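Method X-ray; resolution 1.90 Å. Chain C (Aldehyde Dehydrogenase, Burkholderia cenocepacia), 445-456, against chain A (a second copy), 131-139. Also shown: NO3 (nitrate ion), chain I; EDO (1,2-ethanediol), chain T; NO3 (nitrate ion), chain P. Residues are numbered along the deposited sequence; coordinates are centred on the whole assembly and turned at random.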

ATOM      1  N   ASN C 445      -7.096 -27.808   1.200  1.00  7.87           N
ATOM      2  CA  ASN C 445      -7.813 -28.555   0.183  1.00  8.09           C
ATOM      3  C   ASN C 445      -7.219 -28.414  -1.226  1.00  8.09           C
ATOM      4  O   ASN C 445      -7.928 -28.486  -2.228  1.00  8.15           O
ATOM      5  CB  ASN C 445      -9.287 -28.204   0.213  1.00  8.19           C
ATOM      6  CG  ASN C 445      -9.973 -28.735   1.444  1.00  8.32           C
ATOM      7  OD1 ASN C 445      -9.490 -29.669   2.090  1.00  8.22           O
ATOM      8  ND2 ASN C 445     -11.125 -28.117   1.789  1.00  8.40           N
ATOM      9  N   CYS C 446      -5.896 -28.269  -1.248  1.00  8.00           N
ATOM     10  CA  CYS C 446      -5.079 -28.164  -2.473  1.00  8.09           C
ATOM     11  C   CYS C 446      -3.643 -28.286  -2.016  1.00  8.05           C
ATOM     12  O   CYS C 446      -3.386 -28.394  -0.815  1.00  7.86           O
ATOM     13  CB  CYS C 446      -5.305 -26.841  -3.213  1.00  8.06           C
ATOM     14  SG  CYS C 446      -4.999 -25.337  -2.228  1.00  7.82           S
ATOM     15  N   TYR C 447      -2.709 -28.296  -2.955  1.00  8.28           N
ATOM     16  CA  TYR C 447      -1.280 -28.326  -2.607  1.00  8.39           C
ATOM     17  C   TYR C 447      -0.436 -27.781  -3.778  1.00  8.66           C
ATOM     18  O   TYR C 447      -0.788 -27.957  -4.941  1.00  8.81           O
ATOM     19  CB  TYR C 447      -0.842 -29.761  -2.215  1.00  8.40           C
ATOM     20  CG  TYR C 447       0.140 -29.827  -1.035  1.00  8.22           C
ATOM     21  CD1 TYR C 447      -0.303 -29.893   0.281  1.00  8.11           C
ATOM     22  CD2 TYR C 447       1.508 -29.811  -1.249  1.00  8.16           C
ATOM     23  CE1 TYR C 447       0.609 -29.954   1.337  1.00  8.04           C
ATOM     24  CE2 TYR C 447       2.410 -29.839  -0.214  1.00  8.06           C
ATOM     25  CZ  TYR C 447       1.979 -29.927   1.084  1.00  8.00           C
ATOM     26  OH  TYR C 447       2.943 -29.964   2.097  1.00  7.96           O
ATOM     27  N   LYS C 448       0.680 -27.143  -3.453  1.00  8.95           N
ATOM     28  CA  LYS C 448       1.601 -26.577  -4.454  1.00  9.48           C
ATOM     29  C   LYS C 448       0.931 -25.603  -5.409  1.00  9.77           C
ATOM     30  O   LYS C 448       1.229 -25.613  -6.595  1.00 10.22           O
ATOM     31  CB  LYS C 448       2.298 -27.674  -5.275  1.00  9.94           C
ATOM     32  CG  LYS C 448       2.899 -28.765  -4.429  1.00 10.25           C
ATOM     33  CD  LYS C 448       4.128 -29.411  -5.032  1.00 10.68           C
ATOM     34  CE  LYS C 448       3.841 -30.106  -6.354  1.00 11.11           C
ATOM     35  NZ  LYS C 448       5.162 -30.269  -7.007  1.00 11.50           N
ATOM     36  N   ARG C 449       0.013 -24.770  -4.915  1.00  9.70           N
ATOM     37  CA  ARG C 449      -0.539 -23.719  -5.754  1.00 10.03           C
ATOM     38  C   ARG C 449       0.481 -22.592  -5.715  1.00  9.74           C
ATOM     39  O   ARG C 449       0.883 -22.139  -4.623  1.00  9.25           O
ATOM     40  CB  ARG C 449      -1.895 -23.216  -5.246  1.00 10.26           C
ATOM     41  CG  ARG C 449      -2.987 -24.277  -5.117  1.00 10.68           C
ATOM     42  CD  ARG C 449      -3.237 -25.064  -6.395  1.00 11.33           C
ATOM     43  NE  ARG C 449      -3.645 -24.221  -7.513  1.00 11.92           N
ATOM     44  CZ  ARG C 449      -4.147 -24.679  -8.661  1.00 12.80           C
ATOM     45  NH1 ARG C 449      -4.304 -25.966  -8.850  1.00 13.19           N
ATOM     46  NH2 ARG C 449      -4.511 -23.840  -9.618  1.00 13.39           N
ATOM     47  N   VAL C 450       0.895 -22.172  -6.897  1.00  9.85           N
ATOM     48  CA  VAL C 450       1.864 -21.096  -7.065  1.00 10.01           C
ATOM     49  C   VAL C 450       1.307 -20.096  -8.063  1.00 10.22           C
ATOM     50  O   VAL C 450       0.673 -20.470  -9.054  1.00 11.17           O
ATOM     51  CB  VAL C 450       3.268 -21.600  -7.504  1.00 10.18           C
ATOM     52  CG1 VAL C 450       3.830 -22.577  -6.489  1.00 10.11           C
ATOM     53  CG2 VAL C 450       3.226 -22.301  -8.848  1.00 10.75           C
ATOM     54  N   ASN C 451       1.540 -18.820  -7.800  1.00  9.72           N
ATOM     55  CA  ASN C 451       1.043 -17.753  -8.632  1.00  9.52           C
ATOM     56  C   ASN C 451       2.085 -16.634  -8.518  1.00  9.10           C
ATOM     57  O   ASN C 451       2.629 -16.379  -7.418  1.00  8.64           O
ATOM     58  CB  ASN C 451      -0.343 -17.314  -8.141  1.00  9.66           C
ATOM     59  CG  ASN C 451      -0.846 -16.075  -8.849  1.00 10.04           C
ATOM     60  OD1 ASN C 451      -0.437 -14.966  -8.558  1.00  9.95           O
ATOM     61  ND2 ASN C 451      -1.746 -16.272  -9.810  1.00 10.56           N
ATOM     62  N   PRO C 452       2.378 -15.953  -9.633  1.00  8.93           N
ATOM     63  CA  PRO C 452       3.451 -14.951  -9.609  1.00  8.66           C
ATOM     64  C   PRO C 452       3.196 -13.691  -8.770  1.00  8.21           C
ATOM     65  O   PRO C 452       4.104 -12.902  -8.607  1.00  7.93           O
ATOM     66  CB  PRO C 452       3.667 -14.594 -11.091  1.00  9.09           C
ATOM     67  CG  PRO C 452       2.586 -15.222 -11.830  1.00  9.41           C
ATOM     68  CD  PRO C 452       1.888 -16.239 -10.978  1.00  9.30           C
ATOM     69  N   GLY C 453       1.973 -13.504  -8.269  1.00  7.99           N
ATOM     70  CA  GLY C 453       1.674 -12.463  -7.268  1.00  7.67           C
ATOM     71  C   GLY C 453       1.634 -12.946  -5.825  1.00  7.36           C
ATOM     72  O   GLY C 453       1.525 -12.131  -4.915  1.00  7.18           O
ATOM     73  N   SER C 454       1.740 -14.265  -5.610  1.00  7.33           N
ATOM     74  CA  SER C 454       1.555 -14.837  -4.282  1.00  7.15           C
ATOM     75  C   SER C 454       2.905 -15.161  -3.640  1.00  7.15           C
ATOM     76  O   SER C 454       3.578 -16.079  -4.099  1.00  7.12           O
ATOM     77  CB  SER C 454       0.715 -16.116  -4.369  1.00  7.23           C
ATOM     78  OG  SER C 454       0.466 -16.693  -3.076  1.00  7.12           O
ATOM     79  N   PRO C 455       3.260 -14.462  -2.544  1.00  7.20           N
ATOM     80  CA  PRO C 455       4.622 -14.618  -2.012  1.00  7.28           C
ATOM     81  C   PRO C 455       4.981 -16.047  -1.614  1.00  7.58           C
ATOM     82  O   PRO C 455       4.197 -16.746  -0.950  1.00  7.66           O
ATOM     83  CB  PRO C 455       4.651 -13.686  -0.793  1.00  7.13           C
ATOM     84  CG  PRO C 455       3.253 -13.506  -0.395  1.00  7.14           C
ATOM     85  CD  PRO C 455       2.467 -13.548  -1.696  1.00  7.19           C
ATOM     86  N   PHE C 456       6.188 -16.437  -2.006  1.00  7.77           N
ATOM     87  CA  PHE C 456       6.675 -17.799  -1.925  1.00  8.05           C
ATOM     88  C   PHE C 456       8.016 -17.781  -1.212  1.00  8.01           C
ATOM     89  O   PHE C 456       8.953 -17.100  -1.667  1.00  7.90           O
ATOM     90  CB  PHE C 456       6.844 -18.328  -3.354  1.00  8.42           C
ATOM     91  CG  PHE C 456       7.272 -19.769  -3.429  1.00  8.87           C
ATOM     92  CD1 PHE C 456       8.584 -20.133  -3.161  1.00  9.12           C
ATOM     93  CD2 PHE C 456       6.369 -20.759  -3.803  1.00  9.18           C
ATOM     94  CE1 PHE C 456       8.983 -21.470  -3.226  1.00  9.45           C
ATOM     95  CE2 PHE C 456       6.757 -22.099  -3.860  1.00  9.54           C
ATOM     96  CZ  PHE C 456       8.081 -22.439  -3.589  1.00  9.66           C
TER
HETATM   97  N   NO3 I 505      -3.631 -20.580  -8.390  1.00 28.12           N
HETATM   98  O1  NO3 I 505      -4.622 -21.020  -7.810  1.00 29.85           O
HETATM   99  O2  NO3 I 505      -3.709 -19.317  -8.960  1.00 26.04           O
HETATM  100  O3  NO3 I 505      -2.453 -21.340  -8.491  1.00 26.02           O
HETATM  101  C1  EDO T 507      -0.241 -24.304 -10.143  1.00 27.73           C
HETATM  102  O1  EDO T 507      -0.650 -23.368  -9.144  1.00 24.19           O
HETATM  103  C2  EDO T 507      -0.005 -25.716  -9.613  1.00 27.17           C
HETATM  104  O2  EDO T 507      -0.949 -26.116  -8.623  1.00 28.61           O
HETATM  105  N   NO3 P 503       5.882 -27.071  -7.833  1.00 23.30           N
HETATM  106  O1  NO3 P 503       6.173 -25.902  -8.033  1.00 26.80           O
HETATM  107  O2  NO3 P 503       4.924 -27.684  -8.623  1.00 21.09           O
HETATM  108  O3  NO3 P 503       6.511 -27.779  -6.815  1.00 20.86           O
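Chain A 131-139: VIPVDTGFL

How does chain A run over chain C? The two segments come from copies of one protein and pass each other in opposite directions: the start of the chain A stretch lies by the end of the chain C stretch, so that the CA of Ile A132 is 6.2 Å from the CA of Ser C454, the CA of Val A134 is 6.7 Å from the CA of Asn C451, and the CA of Phe A138 is 9.4 Å from the CA of Cys C446. At the wider Phe A138 end, the Phe A138 ring and the Arg C449 side chain span the gap. Chain A is extended through Val A134, then makes a type II turn from Asp A135 to Phe A138, closed by Phe A138 N to Asp A135 O at 3.2 Å, and enters a strand at Phe A138. Gly A137, at phi 93°, takes a position where a CB would be jammed against the preceding carbonyl oxygen. Chain C has no regular helix or strand here, but turns from Asn C451 to Ser C454 in a type I turn.

Where do charges meet? The CA-to-CB bond of Arg C449 points toward chain A, and the side chain, with its first three chi angles all m, forms a salt bridge with Asp A135, NH2 to OD2 at 2.9 Å; the hydrogen bond within it is weak, its angle at the proton being 124°. The nitrate ion of chain I, probably from the crystallisation liquor, shares this site, its O3 accepting a hydrogen bond from Arg C449 NE at 3.3 Å. One face of the guanidinium is covered by Phe A138, whose CZ lies 3.6 Å from Arg C449 CZ, and the opposite face by an ethanediol. Seen from the phenyl ring, the arginine approaches obliquely, while nitrate O1 lies over one ring face.

What holds the apolar ends? At one end, Cys C446 SG meets the edge of the Phe A138 ring, 4.0 Å from CE2 and 5.3 Å from the ring centroid. At the other, Ile A132 settles against the chain C turn, its CG2 reaching 3.6 Å from Gly C453 O and 4.0 Å from Ser C454 N, while its CD1 lies 4.4 Å from Pro C455 CD. A CB on Gly C453 would point toward chain A and come 3.5 Å from Ile A132 CG2, so the bare backbone lets the isoleucine sit close.

How does Asn C451 serve both its own turn and the neighbour? Its OD1 accepts a hydrogen bond from Gly C453 N at 2.8 Å, and the turn closes through Ser C454 N to Asn C451 O at 2.9 Å. The side chain also packs on Val A134, CG to CG1 at 3.7 Å. Water 1 bridges the chains by donating to both Asn C451 OD1 and Pro A133 O, each 2.7 Å from the water oxygen. On the amide's other arm, Asn C451 ND2 donates to water 2, 2.9 Å from its oxygen.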

ATOM      1  N   VAL A 131      -4.682  -9.675   0.064  1.00  7.17           N
ATOM      2  CA  VAL A 131      -5.440 -10.727  -0.613  1.00  7.25           C
ATOM      3  C   VAL A 131      -5.032 -10.683  -2.075  1.00  7.33           C
ATOM      4  O   VAL A 131      -5.097  -9.623  -2.697  1.00  7.38           O
ATOM      5  CB  VAL A 131      -6.974 -10.523  -0.483  1.00  7.45           C
ATOM      6  CG1 VAL A 131      -7.731 -11.658  -1.170  1.00  7.62           C
ATOM      7  CG2 VAL A 131      -7.365 -10.463   0.997  1.00  7.51           C
ATOM      8  N   ILE A 132      -4.580 -11.815  -2.595  1.00  7.33           N
ATOM      9  CA  ILE A 132      -3.912 -11.865  -3.874  1.00  7.48           C
ATOM     10  C   ILE A 132      -4.885 -12.367  -4.923  1.00  7.88           C
ATOM     11  O   ILE A 132      -5.527 -13.394  -4.721  1.00  7.96           O
ATOM     12  CB  ILE A 132      -2.727 -12.872  -3.828  1.00  7.32           C
ATOM     13  CG1 ILE A 132      -1.804 -12.631  -2.639  1.00  7.16           C
ATOM     14  CG2 ILE A 132      -1.971 -12.864  -5.137  1.00  7.38           C
ATOM     15  CD1 ILE A 132      -1.180 -11.239  -2.572  1.00  7.07           C
ATOM     16  N   PRO A 133      -4.957 -11.696  -6.090  1.00  8.30           N
ATOM     17  CA  PRO A 133      -5.865 -12.193  -7.095  1.00  8.75           C
ATOM     18  C   PRO A 133      -5.263 -13.414  -7.764  1.00  9.06           C
ATOM     19  O   PRO A 133      -4.228 -13.307  -8.429  1.00  9.39           O
ATOM     20  CB  PRO A 133      -5.981 -11.022  -8.069  1.00  8.94           C
ATOM     21  CG  PRO A 133      -4.705 -10.252  -7.896  1.00  8.74           C
ATOM     22  CD  PRO A 133      -4.304 -10.436  -6.480  1.00  8.49           C
ATOM     23  N   VAL A 134      -5.881 -14.557  -7.584  1.00  9.32           N
ATOM     24  CA  VAL A 134      -5.327 -15.814  -8.120  1.00  9.70           C
ATOM     25  C   VAL A 134      -6.354 -16.576  -8.933  1.00 10.51           C
ATOM     26  O   VAL A 134      -7.351 -16.012  -9.362  1.00 10.59           O
ATOM     27  CB  VAL A 134      -4.753 -16.676  -6.976  1.00  9.44           C
ATOM     28  CG1 VAL A 134      -3.574 -15.962  -6.303  1.00  9.17           C
ATOM     29  CG2 VAL A 134      -5.846 -17.044  -5.990  1.00  9.39           C
ATOM     30  N   ASP A 135      -6.098 -17.845  -9.216  1.00 11.83           N
ATOM     31  CA  ASP A 135      -7.033 -18.615 -10.034  1.00 13.14           C
ATOM     32  C   ASP A 135      -8.448 -18.594  -9.496  1.00 13.02           C
ATOM     33  O   ASP A 135      -8.681 -18.478  -8.283  1.00 12.81           O
ATOM     34  CB  ASP A 135      -6.571 -20.064 -10.189  1.00 14.91           C
ATOM     35  CG  ASP A 135      -5.300 -20.195 -11.014  1.00 16.67           C
ATOM     36  OD1 ASP A 135      -4.846 -19.193 -11.618  1.00 19.06           O
ATOM     37  OD2 ASP A 135      -4.766 -21.313 -11.098  1.00 18.76           O
ATOM     38  N   THR A 136      -9.396 -18.706 -10.409  1.00 12.92           N
ATOM     39  CA  THR A 136     -10.824 -18.812 -10.040  1.00 13.15           C
ATOM     40  C   THR A 136     -11.088 -19.933  -9.037  1.00 12.06           C
ATOM     41  O   THR A 136     -10.581 -21.048  -9.176  1.00 11.52           O
ATOM     42  CB  THR A 136     -11.692 -18.987 -11.300  1.00 14.29           C
ATOM     43  OG1 THR A 136     -11.364 -17.939 -12.233  1.00 15.03           O
ATOM     44  CG2 THR A 136     -13.185 -18.883 -10.967  1.00 14.86           C
ATOM     45  N   GLY A 137     -11.806 -19.588  -7.968  1.00 11.05           N
ATOM     46  CA  GLY A 137     -12.213 -20.574  -6.990  1.00 10.62           C
ATOM     47  C   GLY A 137     -11.257 -20.737  -5.825  1.00  9.84           C
ATOM     48  O   GLY A 137     -11.521 -21.538  -4.906  1.00  9.45           O
ATOM     49  N   PHE A 138     -10.147 -19.994  -5.860  1.00  9.22           N
ATOM     50  CA  PHE A 138      -9.190 -19.975  -4.752  1.00  8.79           C
ATOM     51  C   PHE A 138      -9.196 -18.628  -4.033  1.00  8.78           C
ATOM     52  O   PHE A 138      -9.292 -17.575  -4.672  1.00  8.84           O
ATOM     53  CB  PHE A 138      -7.778 -20.248  -5.258  1.00  8.49           C
ATOM     54  CG  PHE A 138      -7.579 -21.620  -5.792  1.00  8.45           C
ATOM     55  CD1 PHE A 138      -7.856 -21.906  -7.124  1.00  8.56           C
ATOM     56  CD2 PHE A 138      -7.095 -22.627  -4.984  1.00  8.41           C
ATOM     57  CE1 PHE A 138      -7.651 -23.173  -7.620  1.00  8.68           C
ATOM     58  CE2 PHE A 138      -6.892 -23.890  -5.482  1.00  8.38           C
ATOM     59  CZ  PHE A 138      -7.174 -24.164  -6.804  1.00  8.59           C
ATOM     60  N   LEU A 139      -9.097 -18.674  -2.708  1.00  8.60           N
ATOM     61  CA  LEU A 139      -8.866 -17.517  -1.890  1.00  8.48           C
ATOM     62  C   LEU A 139      -7.430 -17.566  -1.370  1.00  8.19           C
ATOM     63  O   LEU A 139      -7.029 -18.555  -0.772  1.00  8.34           O
ATOM     64  CB  LEU A 139      -9.787 -17.541  -0.696  1.00  8.86           C
ATOM     65  CG  LEU A 139      -9.548 -16.441   0.326  1.00  8.98           C
ATOM     66  CD1 LEU A 139      -9.830 -15.082  -0.306  1.00  9.20           C
ATOM     67  CD2 LEU A 139     -10.409 -16.661   1.547  1.00  9.34           C
TER
HETATM   68  O   HOH W   1      -1.630 -12.501  -8.727  1.00  8.96           O
HETATM   69  O   HOH W   2      -1.700 -18.954 -10.814  1.00 27.55           O